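Local coordinates for BH2621 protein (Bacillus halodurans, PDB 2QML) that is of unknown function but has the GNAT acetyltransferase fold and probably acts as an N-acyltransferase in siderophore biosynthesis, at residues A[13-18]-A[192-197]; A[21-26]-A[74-79]; A[36-41]-A[112-117]; A[80-85]-A[124-129]. One frame throughout, in Å; residues are numbered along the deposited sequence. Where two conformers were deposited one is given.

Interaction 1 of 4, residues A[13-18]-A[192-197]; sequences VFDHVV and DWKMNK
Asp15 and Trp193 both set CG anti to the backbone N (chi1 -173° and 173°), and the carboxylate and the indole edge meet there. The contact joins the end of outermost strand 11-15 of the GNAT sheet to the C-terminal end of helix 183-194, and an Asx motif at Asp15 shapes the strand side. Its OD1 accepts from Val18 N at 3.1 Å, nearly in line with its C-O bond, with a weak second bond from Val17 N, so OD1 is tied to its own turn, while OD2 turns to the helix. OD2 takes two donors: Trp193 NE1, at 2.9 Å and almost straight (167°), on the syn lone pair and close to the indole plane, and Lys194 NZ, also at 2.9 Å, which comes from above the carboxylate plane as a salt bridge. Two donors, one of them the lysine ammonium, would be expected to favour the ionised form of this buried acid. Val17 lays CG1 over one face of the indole, 3.9 Å from the centroid of the six-membered ring, a CH-pi contact; Pro125 of helix 123-135 also packs on Trp193. The helix closes in a Schellman motif with Asn196, at positive phi, as C-prime residue. At this end His16 NE2 gives a hydrogen bond to Lys194 O at 2.7 Å; Lys194 O lies in the plane of the His16 ring and is met on a lone pair.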
loop_
_atom_site.group_PDB
_atom_site.type_symbol
_atom_site.label_atom_id
_atom_site.label_comp_id
_atom_site.label_asym_id
_atom_site.label_seq_id
_atom_site.Cartn_x
_atom_site.Cartn_y
_atom_site.Cartn_z
ATOM N N VAL A 13 -7.151 9.566 -10.899
ATOM C CA VAL A 13 -7.446 10.891 -10.342
ATOM C C VAL A 13 -6.360 11.871 -10.726
ATOM O O VAL A 13 -5.224 11.503 -11.042
ATOM C CB VAL A 13 -7.603 10.876 -8.802
ATOM C CG1 VAL A 13 -8.760 9.929 -8.402
ATOM C CG2 VAL A 13 -6.253 10.503 -8.075
ATOM N N PHE A 14 -6.725 13.141 -10.729
ATOM C CA PHE A 14 -5.754 14.202 -10.860
ATOM C C PHE A 14 -5.365 14.619 -9.453
ATOM O O PHE A 14 -6.208 14.643 -8.554
ATOM C CB PHE A 14 -6.319 15.402 -11.582
ATOM C CG PHE A 14 -5.289 16.436 -11.891
ATOM C CD1 PHE A 14 -4.341 16.201 -12.854
ATOM C CD2 PHE A 14 -5.285 17.648 -11.237
ATOM C CE1 PHE A 14 -3.407 17.141 -13.147
ATOM C CE2 PHE A 14 -4.356 18.629 -11.544
ATOM C CZ PHE A 14 -3.407 18.368 -12.498
ATOM N N ASP A 15 -4.086 14.878 -9.233
ATOM C CA ASP A 15 -3.670 15.488 -7.959
ATOM C C ASP A 15 -3.070 16.857 -8.248
ATOM O O ASP A 15 -2.006 16.976 -8.851
ATOM C CB ASP A 15 -2.709 14.626 -7.179
ATOM C CG ASP A 15 -2.438 15.214 -5.825
ATOM O OD1 ASP A 15 -1.582 16.106 -5.725
ATOM O OD2 ASP A 15 -3.147 14.857 -4.876
ATOM N N HIS A 16 -3.774 17.889 -7.813
ATOM C CA HIS A 16 -3.409 19.254 -8.138
ATOM C C HIS A 16 -2.199 19.708 -7.314
ATOM O O HIS A 16 -1.543 20.637 -7.722
ATOM C CB HIS A 16 -4.593 20.233 -7.977
ATOM C CG HIS A 16 -4.885 20.628 -6.560
ATOM N ND1 HIS A 16 -4.303 21.724 -5.969
ATOM C CD2 HIS A 16 -5.673 20.066 -5.607
ATOM C CE1 HIS A 16 -4.709 21.814 -4.716
ATOM N NE2 HIS A 16 -5.558 20.835 -4.476
ATOM N N VAL A 17 -1.902 19.057 -6.200
ATOM C CA VAL A 17 -0.767 19.428 -5.372
ATOM C C VAL A 17 0.567 19.124 -6.084
ATOM O O VAL A 17 1.447 20.009 -6.113
ATOM C CB VAL A 17 -0.844 18.789 -3.958
ATOM C CG1 VAL A 17 0.392 19.172 -3.144
ATOM C CG2 VAL A 17 -2.123 19.229 -3.260
ATOM N N VAL A 18 0.725 17.922 -6.627
ATOM C CA VAL A 18 1.920 17.547 -7.377
ATOM C C VAL A 18 1.743 17.767 -8.895
ATOM O O VAL A 18 2.694 17.612 -9.671
ATOM C CB VAL A 18 2.366 16.095 -7.075
ATOM C CG1 VAL A 18 2.752 15.959 -5.576
ATOM C CG2 VAL A 18 1.331 15.044 -7.469
ATOM N N ASP A 192 -6.603 18.387 4.308
ATOM C CA ASP A 192 -5.410 19.233 4.516
ATOM C C ASP A 192 -4.512 19.204 3.260
ATOM O O ASP A 192 -4.042 20.245 2.790
ATOM C CB ASP A 192 -4.548 18.767 5.690
ATOM C CG ASP A 192 -5.204 18.969 7.062
ATOM O OD1 ASP A 192 -6.107 19.814 7.172
ATOM O OD2 ASP A 192 -4.792 18.275 8.032
ATOM N N TRP A 193 -4.248 18.005 2.747
ATOM C CA TRP A 193 -3.428 17.819 1.555
ATOM C C TRP A 193 -3.975 18.629 0.357
ATOM O O TRP A 193 -3.250 19.391 -0.290
ATOM C CB TRP A 193 -3.339 16.328 1.210
ATOM C CG TRP A 193 -2.672 16.058 -0.060
ATOM C CD1 TRP A 193 -3.283 15.833 -1.266
ATOM C CD2 TRP A 193 -1.270 16.055 -0.317
ATOM N NE1 TRP A 193 -2.339 15.670 -2.238
ATOM C CE2 TRP A 193 -1.098 15.791 -1.695
ATOM C CE3 TRP A 193 -0.132 16.197 0.486
ATOM C CZ2 TRP A 193 0.172 15.694 -2.295
ATOM C CZ3 TRP A 193 1.117 16.114 -0.112
ATOM C CH2 TRP A 193 1.258 15.852 -1.476
ATOM N N LYS A 194 -5.256 18.428 0.064
ATOM C CA LYS A 194 -5.919 19.035 -1.066
ATOM C C LYS A 194 -6.076 20.544 -0.886
ATOM O O LYS A 194 -6.151 21.263 -1.858
ATOM C CB LYS A 194 -7.286 18.354 -1.303
ATOM C CG LYS A 194 -7.244 16.884 -1.792
ATOM C CD LYS A 194 -6.497 16.670 -3.110
ATOM C CE LYS A 194 -6.617 15.235 -3.577
ATOM N NZ LYS A 194 -6.055 15.035 -4.917
HETATM N N MSE A 195 -6.083 21.008 0.355
HETATM C CA MSE A 195 -6.213 22.429 0.642
HETATM C C MSE A 195 -4.855 23.075 0.887
HETATM O O MSE A 195 -4.782 24.176 1.401
HETATM C CB MSE A 195 -7.156 22.651 1.832
HETATM C CG MSE A 195 -8.612 22.308 1.523
HETATM SE SE MSE A 195 -9.236 23.093 -0.212
HETATM C CE MSE A 195 -8.691 24.996 0.009
ATOM N N ASN A 196 -3.779 22.398 0.495
ATOM C CA ASN A 196 -2.425 22.948 0.607
ATOM C C ASN A 196 -2.015 23.304 2.042
ATOM O O ASN A 196 -1.290 24.280 2.254
ATOM C CB ASN A 196 -2.294 24.158 -0.344
ATOM C CG ASN A 196 -2.597 23.788 -1.790
ATOM O OD1 ASN A 196 -3.607 24.216 -2.359
ATOM N ND2 ASN A 196 -1.758 22.934 -2.369
ATOM N N LYS A 197 -2.492 22.526 3.020
ATOM C CA LYS A 197 -2.144 22.721 4.440
ATOM C C LYS A 197 -1.695 21.401 5.114
ATOM O O LYS A 197 -1.874 21.205 6.321
ATOM C CB LYS A 197 -3.284 23.447 5.205
ATOM C CG LYS A 197 -4.663 22.827 5.220
ATOM C CD LYS A 197 -5.754 23.849 5.678
#

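Interaction 2 of 4, residues A[21-26]-A[74-79]; sequences KLSFRH and VGAING
Strands 21-26 and 74-77 pair antiparallel inside the mixed sheet of the GNAT fold, between strand 11-15 and strand 80-89. Ser23 with Ala76 and Arg25 with Val74 are hydrogen-bonded pairs, Leu22 with Ile77 and Phe24 with Gly75 non-hydrogen-bonded ones. The shortest of these backbone bonds is Ala76 N to Ser23 O, 2.7 Å. On the face carrying Leu22, Phe24 and Ile77, which helix 123-135 covers in part, the Phe24 ring lies over Gly75, whose CA sits 4.1 Å from its centroid in a CH-pi contact; the absence of a side chain there lets the ring come down on the backbone. On the other face Arg25 runs alongside Val74, with Val74 CG2 over one face of its guanidinium, while Arg25 NH2 makes a salt bridge with Asp31. Where strand 70-77 ends and strand 20-26 is just beginning, Asn78 OD1 accepts from Lys21 N, 2.9 Å, and a water joins Ser23 OG, at 2.7 Å, to Lys21 O and Gly79 N.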
loop_
_atom_site.group_PDB
_atom_site.type_symbol
_atom_site.label_atom_id
_atom_site.label_comp_id
_atom_site.label_asym_id
_atom_site.label_seq_id
_atom_site.Cartn_x
_atom_site.Cartn_y
_atom_site.Cartn_z
ATOM N N LYS A 21 -1.303 13.131 -12.933
ATOM C CA LYS A 21 -2.362 12.146 -13.092
ATOM C C LYS A 21 -1.905 10.900 -12.346
ATOM O O LYS A 21 -0.806 10.409 -12.609
ATOM C CB LYS A 21 -2.550 11.868 -14.589
ATOM C CG LYS A 21 -3.315 10.673 -14.998
ATOM C CD LYS A 21 -3.161 10.436 -16.545
ATOM C CE LYS A 21 -3.252 11.741 -17.340
ATOM N NZ LYS A 21 -3.382 11.489 -18.845
ATOM N N LEU A 22 -2.725 10.429 -11.416
ATOM C CA LEU A 22 -2.460 9.211 -10.670
ATOM C C LEU A 22 -3.418 8.155 -11.173
ATOM O O LEU A 22 -4.626 8.359 -11.223
ATOM C CB LEU A 22 -2.706 9.402 -9.186
ATOM C CG LEU A 22 -2.091 10.646 -8.530
ATOM C CD1 LEU A 22 -2.355 10.578 -7.027
ATOM C CD2 LEU A 22 -0.631 10.777 -8.870
ATOM N N SER A 23 -2.882 7.022 -11.558
ATOM C CA SER A 23 -3.780 5.949 -11.981
ATOM C C SER A 23 -3.331 4.594 -11.442
ATOM O O SER A 23 -2.146 4.256 -11.360
ATOM C CB SER A 23 -3.956 5.896 -13.462
ATOM O OG SER A 23 -2.767 5.816 -14.143
ATOM N N PHE A 24 -4.344 3.862 -11.029
ATOM C CA PHE A 24 -4.180 2.547 -10.395
ATOM C C PHE A 24 -4.969 1.497 -11.150
ATOM O O PHE A 24 -6.173 1.666 -11.402
ATOM C CB PHE A 24 -4.689 2.595 -8.970
ATOM C CG PHE A 24 -3.807 3.331 -8.007
ATOM C CD1 PHE A 24 -3.788 4.717 -8.002
ATOM C CD2 PHE A 24 -3.081 2.660 -7.055
ATOM C CE1 PHE A 24 -3.009 5.431 -7.068
ATOM C CE2 PHE A 24 -2.274 3.364 -6.124
ATOM C CZ PHE A 24 -2.235 4.728 -6.153
ATOM N N ARG A 25 -4.316 0.407 -11.507
ATOM C CA ARG A 25 -4.933 -0.666 -12.244
ATOM C C ARG A 25 -4.608 -1.981 -11.593
ATOM O O ARG A 25 -3.626 -2.103 -10.886
ATOM C CB ARG A 25 -4.448 -0.686 -13.699
ATOM C CG ARG A 25 -2.954 -0.920 -13.923
ATOM C CD ARG A 25 -2.621 -1.238 -15.342
ATOM N NE ARG A 25 -1.191 -1.439 -15.570
ATOM C CZ ARG A 25 -0.561 -2.583 -15.343
ATOM N NH1 ARG A 25 -1.198 -3.585 -14.805
ATOM N NH2 ARG A 25 0.734 -2.698 -15.590
ATOM N N HIS A 26 -5.421 -2.973 -11.894
ATOM C CA HIS A 26 -5.175 -4.328 -11.440
ATOM C C HIS A 26 -3.924 -4.867 -12.093
ATOM O O HIS A 26 -3.649 -4.666 -13.284
ATOM C CB HIS A 26 -6.346 -5.276 -11.726
ATOM C CG HIS A 26 -7.546 -5.032 -10.872
ATOM N ND1 HIS A 26 -8.768 -5.584 -11.151
ATOM C CD2 HIS A 26 -7.755 -4.175 -9.840
ATOM C CE1 HIS A 26 -9.653 -5.176 -10.255
ATOM N NE2 HIS A 26 -9.065 -4.328 -9.436
ATOM N N VAL A 74 -1.017 -1.792 -9.638
ATOM C CA VAL A 74 0.100 -1.016 -10.083
ATOM C C VAL A 74 -0.389 0.417 -9.981
ATOM O O VAL A 74 -1.497 0.710 -10.496
ATOM C CB VAL A 74 0.465 -1.325 -11.520
ATOM C CG1 VAL A 74 1.382 -0.204 -12.097
ATOM C CG2 VAL A 74 1.127 -2.695 -11.566
ATOM N N GLY A 75 0.395 1.326 -9.402
ATOM C CA GLY A 75 0.102 2.736 -9.388
ATOM C C GLY A 75 1.095 3.458 -10.325
ATOM O O GLY A 75 2.282 3.125 -10.371
ATOM N N ALA A 76 0.579 4.418 -11.082
ATOM C CA ALA A 76 1.324 5.138 -12.084
ATOM C C ALA A 76 1.180 6.649 -11.940
ATOM O O ALA A 76 0.169 7.138 -11.428
ATOM C CB ALA A 76 0.862 4.687 -13.493
ATOM N N ILE A 77 2.206 7.380 -12.365
ATOM C CA ILE A 77 2.185 8.832 -12.356
ATOM C C ILE A 77 2.374 9.231 -13.801
ATOM O O ILE A 77 3.360 8.859 -14.437
ATOM C CB ILE A 77 3.265 9.434 -11.455
ATOM C CG1 ILE A 77 3.071 8.965 -10.006
ATOM C CG2 ILE A 77 3.237 10.966 -11.554
ATOM C CD1 ILE A 77 4.266 9.282 -9.092
ATOM N N ASN A 78 1.382 9.929 -14.334
ATOM C CA ASN A 78 1.367 10.318 -15.729
ATOM C C ASN A 78 1.575 9.124 -16.654
ATOM O O ASN A 78 2.316 9.184 -17.646
ATOM C CB ASN A 78 2.380 11.423 -15.987
ATOM C CG ASN A 78 1.916 12.770 -15.470
ATOM O OD1 ASN A 78 0.793 12.947 -14.988
ATOM N ND2 ASN A 78 2.768 13.747 -15.640
ATOM N N GLY A 79 0.923 8.028 -16.271
ATOM C CA GLY A 79 0.965 6.795 -17.009
ATOM C C GLY A 79 2.134 5.870 -16.794
ATOM O O GLY A 79 2.045 4.723 -17.180
HETATM O O HOH W 1 -1.090 7.959 -14.298
#

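Interaction 3 of 4, residues A[36-41]-A[112-117]; sequences HSWMHE and IGPQEY
Trp38 and Gly113 bring their CA atoms to 4.6 Å where a type I turn from Trp38 to Glu41 follows on helix 32-38, beside the loop that leaves strand 106-112. Trp38 sets its CG anti to the carbonyl carbon (chi1 -59°), and one face of the indole receives that loop. Gly113 CA stands over the five-membered ring, 3.8 Å from its centroid, and Pro114 CD over the same ring at 4.0 Å, both as CH-pi contacts. Gly113, with no side chain, lets its CA come down directly on the indole. Beyond the ring, Glu41 CG passes within 3.4 Å of Gly113 O, and a bend at chi2 (-74°) then turns CD. Glu41 OE1 accepts from Gln115 NE2 at 3.0 Å, on the syn lone pair and close to the amide plane, although carboxylate and amide are turned 77° apart. OE2 takes a water at 2.8 Å, and the same water accepts from Gln115 N. On the loop side, Gly113 also bonds through its backbone to Met82 of strand 80-89. The chemistry divides by burial: carbon against a buried indole, and nearer solvent a carboxylate engaged through both oxygens, one directly and one through water, with the start of the 3-10 segment 115-117.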
loop_
_atom_site.group_PDB
_atom_site.type_symbol
_atom_site.label_atom_id
_atom_site.label_comp_id
_atom_site.label_asym_id
_atom_site.label_seq_id
_atom_site.Cartn_x
_atom_site.Cartn_y
_atom_site.Cartn_z
ATOM N N HIS A 36 9.000 -8.283 -10.985
ATOM C CA HIS A 36 10.217 -9.039 -10.615
ATOM C C HIS A 36 11.441 -8.115 -10.503
ATOM O O HIS A 36 12.230 -8.207 -9.573
ATOM C CB HIS A 36 10.428 -10.150 -11.627
ATOM C CG HIS A 36 11.694 -10.915 -11.420
ATOM N ND1 HIS A 36 12.805 -10.725 -12.214
ATOM C CD2 HIS A 36 12.043 -11.827 -10.482
ATOM C CE1 HIS A 36 13.772 -11.512 -11.784
ATOM N NE2 HIS A 36 13.334 -12.199 -10.748
ATOM N N SER A 37 11.582 -7.184 -11.446
ATOM C CA SER A 37 12.651 -6.180 -11.411
ATOM C C SER A 37 12.528 -5.283 -10.151
ATOM O O SER A 37 13.519 -5.026 -9.432
ATOM C CB SER A 37 12.622 -5.333 -12.677
ATOM O OG SER A 37 13.666 -4.408 -12.636
ATOM N N TRP A 38 11.326 -4.836 -9.848
ATOM C CA TRP A 38 11.119 -4.025 -8.643
ATOM C C TRP A 38 11.485 -4.764 -7.363
ATOM O O TRP A 38 12.077 -4.162 -6.447
ATOM C CB TRP A 38 9.678 -3.503 -8.515
ATOM C CG TRP A 38 9.228 -2.641 -9.658
ATOM C CD1 TRP A 38 9.998 -2.107 -10.609
ATOM C CD2 TRP A 38 7.914 -2.108 -9.867
ATOM N NE1 TRP A 38 9.247 -1.329 -11.479
ATOM C CE2 TRP A 38 7.969 -1.299 -11.034
ATOM C CE3 TRP A 38 6.710 -2.222 -9.195
ATOM C CZ2 TRP A 38 6.853 -0.646 -11.544
ATOM C CZ3 TRP A 38 5.606 -1.579 -9.727
ATOM C CH2 TRP A 38 5.685 -0.816 -10.876
HETATM N N MSE A 39 11.156 -6.070 -7.307
HETATM C CA MSE A 39 11.486 -6.928 -6.186
HETATM C C MSE A 39 12.985 -7.165 -5.986
HETATM O O MSE A 39 13.375 -7.675 -4.948
HETATM C CB MSE A 39 10.773 -8.278 -6.304
HETATM C CG MSE A 39 9.275 -8.171 -6.091
HETATM SE SE MSE A 39 8.685 -7.115 -4.517
HETATM C CE MSE A 39 6.756 -7.498 -4.571
ATOM N N HIS A 40 13.778 -6.839 -6.993
ATOM C CA HIS A 40 15.219 -6.921 -6.913
ATOM C C HIS A 40 15.863 -5.555 -6.592
ATOM O O HIS A 40 17.072 -5.432 -6.538
ATOM C CB HIS A 40 15.790 -7.587 -8.181
ATOM C CG HIS A 40 15.630 -9.075 -8.178
ATOM N ND1 HIS A 40 16.653 -9.926 -7.807
ATOM C CD2 HIS A 40 14.557 -9.868 -8.438
ATOM C CE1 HIS A 40 16.226 -11.175 -7.866
ATOM N NE2 HIS A 40 14.953 -11.171 -8.214
ATOM N N GLU A 41 15.074 -4.514 -6.377
ATOM C CA GLU A 41 15.652 -3.219 -6.014
ATOM C C GLU A 41 16.159 -3.264 -4.585
ATOM O O GLU A 41 15.469 -3.786 -3.683
ATOM C CB GLU A 41 14.609 -2.109 -6.163
ATOM C CG GLU A 41 14.220 -1.818 -7.616
ATOM C CD GLU A 41 15.270 -1.072 -8.391
ATOM O OE1 GLU A 41 16.181 -0.456 -7.781
ATOM O OE2 GLU A 41 15.180 -1.106 -9.621
ATOM N N ILE A 112 7.427 1.541 -3.816
ATOM C CA ILE A 112 7.819 2.291 -4.992
ATOM C C ILE A 112 8.962 1.483 -5.591
ATOM O O ILE A 112 9.945 1.177 -4.925
ATOM C CB ILE A 112 8.181 3.759 -4.716
ATOM C CG1 ILE A 112 6.909 4.563 -4.385
ATOM C CG2 ILE A 112 8.845 4.369 -5.932
ATOM C CD1 ILE A 112 7.151 6.075 -4.041
ATOM N N GLY A 113 8.828 1.115 -6.858
ATOM C CA GLY A 113 9.807 0.261 -7.555
ATOM C C GLY A 113 11.016 0.995 -8.118
ATOM O O GLY A 113 12.114 0.882 -7.588
ATOM N N PRO A 114 10.813 1.755 -9.201
ATOM C CA PRO A 114 11.950 2.451 -9.831
ATOM C C PRO A 114 12.542 3.534 -8.953
ATOM O O PRO A 114 11.830 4.362 -8.350
ATOM C CB PRO A 114 11.329 3.052 -11.104
ATOM C CG PRO A 114 10.069 2.392 -11.266
ATOM C CD PRO A 114 9.560 1.976 -9.930
ATOM N N GLN A 115 13.869 3.504 -8.854
ATOM C CA GLN A 115 14.612 4.502 -8.091
ATOM C C GLN A 115 14.304 5.915 -8.511
ATOM O O GLN A 115 14.293 6.823 -7.664
ATOM C CB GLN A 115 16.101 4.277 -8.244
ATOM C CG GLN A 115 16.539 3.026 -7.568
ATOM C CD GLN A 115 18.012 2.805 -7.742
ATOM O OE1 GLN A 115 18.817 3.727 -7.597
ATOM N NE2 GLN A 115 18.376 1.589 -8.092
ATOM N N GLU A 116 14.016 6.109 -9.814
ATOM C CA GLU A 116 13.725 7.439 -10.352
ATOM C C GLU A 116 12.428 8.042 -9.811
ATOM O O GLU A 116 12.112 9.190 -10.112
ATOM C CB GLU A 116 13.746 7.485 -11.907
ATOM C CG GLU A 116 12.612 6.773 -12.734
ATOM C CD GLU A 116 12.921 5.307 -13.133
ATOM O OE1 GLU A 116 13.797 4.654 -12.520
ATOM O OE2 GLU A 116 12.272 4.799 -14.055
ATOM N N TYR A 117 11.654 7.262 -9.051
ATOM C CA TYR A 117 10.450 7.801 -8.393
ATOM C C TYR A 117 10.563 7.919 -6.883
ATOM O O TYR A 117 9.581 8.248 -6.209
ATOM C CB TYR A 117 9.213 6.972 -8.822
ATOM C CG TYR A 117 8.812 7.316 -10.229
ATOM C CD1 TYR A 117 8.001 8.423 -10.490
ATOM C CD2 TYR A 117 9.297 6.590 -11.319
ATOM C CE1 TYR A 117 7.652 8.759 -11.787
ATOM C CE2 TYR A 117 8.969 6.922 -12.613
ATOM C CZ TYR A 117 8.160 8.019 -12.852
ATOM O OH TYR A 117 7.833 8.353 -14.148
HETATM O O HOH W 2 15.460 1.485 -10.525
#

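Interaction 4 of 4, residues A[80-85]-A[124-129]; sequences VPMSYW and YPLLLA
Leu126 projects from helix 123-135 onto strand 80-89, part of the helix-on-sheet core of the GNAT fold. Its CB lies 3.8 Å from Trp85 CZ2, close also to CH2, the two side chains crossing at about a right angle. CG stands anti to the carbonyl carbon (chi1 -73°). From it CD1 meets selenomethionine Met82 tip to tip, where CE is 3.5 Å away, tight for two carbons, and SE 3.7 Å. CD1 also passes Ser83 OG at 4.2 Å. Met82 reaches this meeting point with a chain bent at both chi2 and chi3, from a classic beta bulge that it forms with Ser83 opposite Gly75. The far corner of the indole goes to Leu127: Trp85 CZ3 is 4.0 Å from Leu127 CD1, which lies at the ring edge. Trp85 NE1, the polar atom of this buried indole, gives its hydrogen to Ser83 OG at 2.8 Å. Apart from the hydroxyl of Ser83 near CD1, the strand meets the helix with carbon and selenium; no hydrogen bond crosses, and the indole N-H is satisfied within its own strand.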
loop_
_atom_site.group_PDB
_atom_site.type_symbol
_atom_site.label_atom_id
_atom_site.label_comp_id
_atom_site.label_asym_id
_atom_site.label_seq_id
_atom_site.Cartn_x
_atom_site.Cartn_y
_atom_site.Cartn_z
ATOM N N VAL A 80 3.212 6.360 -16.151
ATOM C CA VAL A 80 4.397 5.545 -15.928
ATOM C C VAL A 80 4.207 4.719 -14.668
ATOM O O VAL A 80 4.027 5.276 -13.617
ATOM C CB VAL A 80 5.683 6.401 -15.829
ATOM C CG1 VAL A 80 6.886 5.512 -15.524
ATOM C CG2 VAL A 80 5.937 7.304 -17.136
ATOM N N PRO A 81 4.232 3.396 -14.788
ATOM C CA PRO A 81 4.007 2.514 -13.646
ATOM C C PRO A 81 5.227 2.575 -12.726
ATOM O O PRO A 81 6.368 2.494 -13.188
ATOM C CB PRO A 81 3.882 1.144 -14.266
ATOM C CG PRO A 81 4.598 1.279 -15.603
ATOM C CD PRO A 81 4.562 2.672 -16.023
HETATM N N MSE A 82 5.023 2.767 -11.436
HETATM C CA MSE A 82 6.174 2.935 -10.526
HETATM C C MSE A 82 5.927 2.506 -9.069
HETATM O O MSE A 82 6.766 2.692 -8.211
HETATM C CB MSE A 82 6.674 4.393 -10.618
HETATM C CG MSE A 82 5.596 5.493 -10.595
HETATM SE SE MSE A 82 4.421 5.496 -9.054
HETATM C CE MSE A 82 5.747 6.087 -7.722
ATOM N N SER A 83 4.798 1.852 -8.822
ATOM C CA SER A 83 4.445 1.410 -7.485
ATOM C C SER A 83 3.550 0.170 -7.520
ATOM O O SER A 83 2.784 -0.069 -8.466
ATOM C CB SER A 83 3.815 2.566 -6.702
ATOM O OG SER A 83 2.636 3.015 -7.320
ATOM N N TYR A 84 3.672 -0.626 -6.484
ATOM C CA TYR A 84 2.950 -1.881 -6.338
ATOM C C TYR A 84 2.233 -1.819 -4.986
ATOM O O TYR A 84 2.816 -1.377 -3.990
ATOM C CB TYR A 84 3.891 -3.089 -6.509
ATOM C CG TYR A 84 3.327 -4.439 -6.106
ATOM C CD1 TYR A 84 2.529 -5.199 -6.976
ATOM C CD2 TYR A 84 3.597 -4.973 -4.858
ATOM C CE1 TYR A 84 2.035 -6.443 -6.613
ATOM C CE2 TYR A 84 3.124 -6.206 -4.511
ATOM C CZ TYR A 84 2.317 -6.918 -5.385
ATOM O OH TYR A 84 1.839 -8.144 -5.021
ATOM N N TRP A 85 1.020 -2.345 -4.986
ATOM C CA TRP A 85 0.114 -2.244 -3.872
ATOM C C TRP A 85 -0.639 -3.547 -3.662
ATOM O O TRP A 85 -1.093 -4.198 -4.620
ATOM C CB TRP A 85 -0.913 -1.093 -4.102
ATOM C CG TRP A 85 -0.286 0.190 -4.502
ATOM C CD1 TRP A 85 0.256 0.496 -5.737
ATOM C CD2 TRP A 85 -0.032 1.306 -3.663
ATOM N NE1 TRP A 85 0.767 1.704 -5.708
ATOM C CE2 TRP A 85 0.658 2.255 -4.463
ATOM C CE3 TRP A 85 -0.310 1.616 -2.328
ATOM C CZ2 TRP A 85 1.062 3.498 -3.975
ATOM C CZ3 TRP A 85 0.056 2.856 -1.855
ATOM C CH2 TRP A 85 0.743 3.774 -2.672
ATOM N N TYR A 124 3.139 10.345 -0.987
ATOM C CA TYR A 124 1.963 10.960 -0.342
ATOM C C TYR A 124 0.724 11.036 -1.205
ATOM O O TYR A 124 -0.311 10.487 -0.819
ATOM C CB TYR A 124 2.321 12.352 0.179
ATOM C CG TYR A 124 3.235 12.303 1.336
ATOM C CD1 TYR A 124 2.753 11.959 2.590
ATOM C CD2 TYR A 124 4.588 12.580 1.188
ATOM C CE1 TYR A 124 3.592 11.889 3.665
ATOM C CE2 TYR A 124 5.438 12.530 2.281
ATOM C CZ TYR A 124 4.915 12.177 3.510
ATOM O OH TYR A 124 5.752 12.122 4.613
ATOM N N PRO A 125 0.790 11.669 -2.385
ATOM C CA PRO A 125 -0.444 11.700 -3.201
ATOM C C PRO A 125 -0.951 10.301 -3.601
ATOM O O PRO A 125 -2.167 10.074 -3.698
ATOM C CB PRO A 125 -0.034 12.544 -4.430
ATOM C CG PRO A 125 1.460 12.479 -4.484
ATOM C CD PRO A 125 1.868 12.445 -3.025
ATOM N N LEU A 126 -0.033 9.372 -3.841
ATOM C CA LEU A 126 -0.418 8.011 -4.208
ATOM C C LEU A 126 -1.112 7.291 -3.062
ATOM O O LEU A 126 -2.187 6.717 -3.237
ATOM C CB LEU A 126 0.782 7.213 -4.637
ATOM C CG LEU A 126 1.371 7.550 -5.996
ATOM C CD1 LEU A 126 2.819 7.000 -6.117
ATOM C CD2 LEU A 126 0.438 7.068 -7.142
ATOM N N LEU A 127 -0.485 7.301 -1.892
ATOM C CA LEU A 127 -1.071 6.663 -0.731
ATOM C C LEU A 127 -2.409 7.308 -0.349
ATOM O O LEU A 127 -3.364 6.573 -0.050
ATOM C CB LEU A 127 -0.076 6.684 0.434
ATOM C CG LEU A 127 -0.606 6.069 1.714
ATOM C CD1 LEU A 127 -0.937 4.565 1.611
ATOM C CD2 LEU A 127 0.425 6.356 2.921
ATOM N N LEU A 128 -2.501 8.632 -0.371
ATOM C CA LEU A 128 -3.744 9.303 -0.034
ATOM C C LEU A 128 -4.827 8.894 -1.004
ATOM O O LEU A 128 -5.961 8.654 -0.586
ATOM C CB LEU A 128 -3.533 10.806 -0.017
ATOM C CG LEU A 128 -2.682 11.363 1.127
ATOM C CD1 LEU A 128 -2.422 12.821 0.868
ATOM C CD2 LEU A 128 -3.308 11.203 2.465
ATOM N N ALA A 129 -4.494 8.780 -2.295
ATOM C CA ALA A 129 -5.503 8.379 -3.301
ATOM C C ALA A 129 -6.067 6.969 -3.083
ATOM O O ALA A 129 -7.295 6.746 -3.093
ATOM C CB ALA A 129 -4.934 8.528 -4.755
#

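How the interactions relate
Interactions 2 and 4 form the buried middle, their centres about 7 Å apart, and share one sheet: Gly75 pairs with the bulge at Met82 and Ser83, and Phe24 meets Trp85. Interaction 2 is chiefly backbone hydrogen bonding between strands, interaction 4 essentially apolar packing of a helix on that sheet, with no hydrogen bond across it. Interactions 1 and 3 are only partly buried and mix an indole with charged or amide groups. Interaction 1 touches interaction 4 through Trp193 on Leu128 and Pro125, and interaction 2 through Val13 and Leu22. Interaction 3 joins interaction 4 by Gly113 N to Met82 O, 2.9 Å, yet its nearest atoms stay about 10 Å from interaction 1.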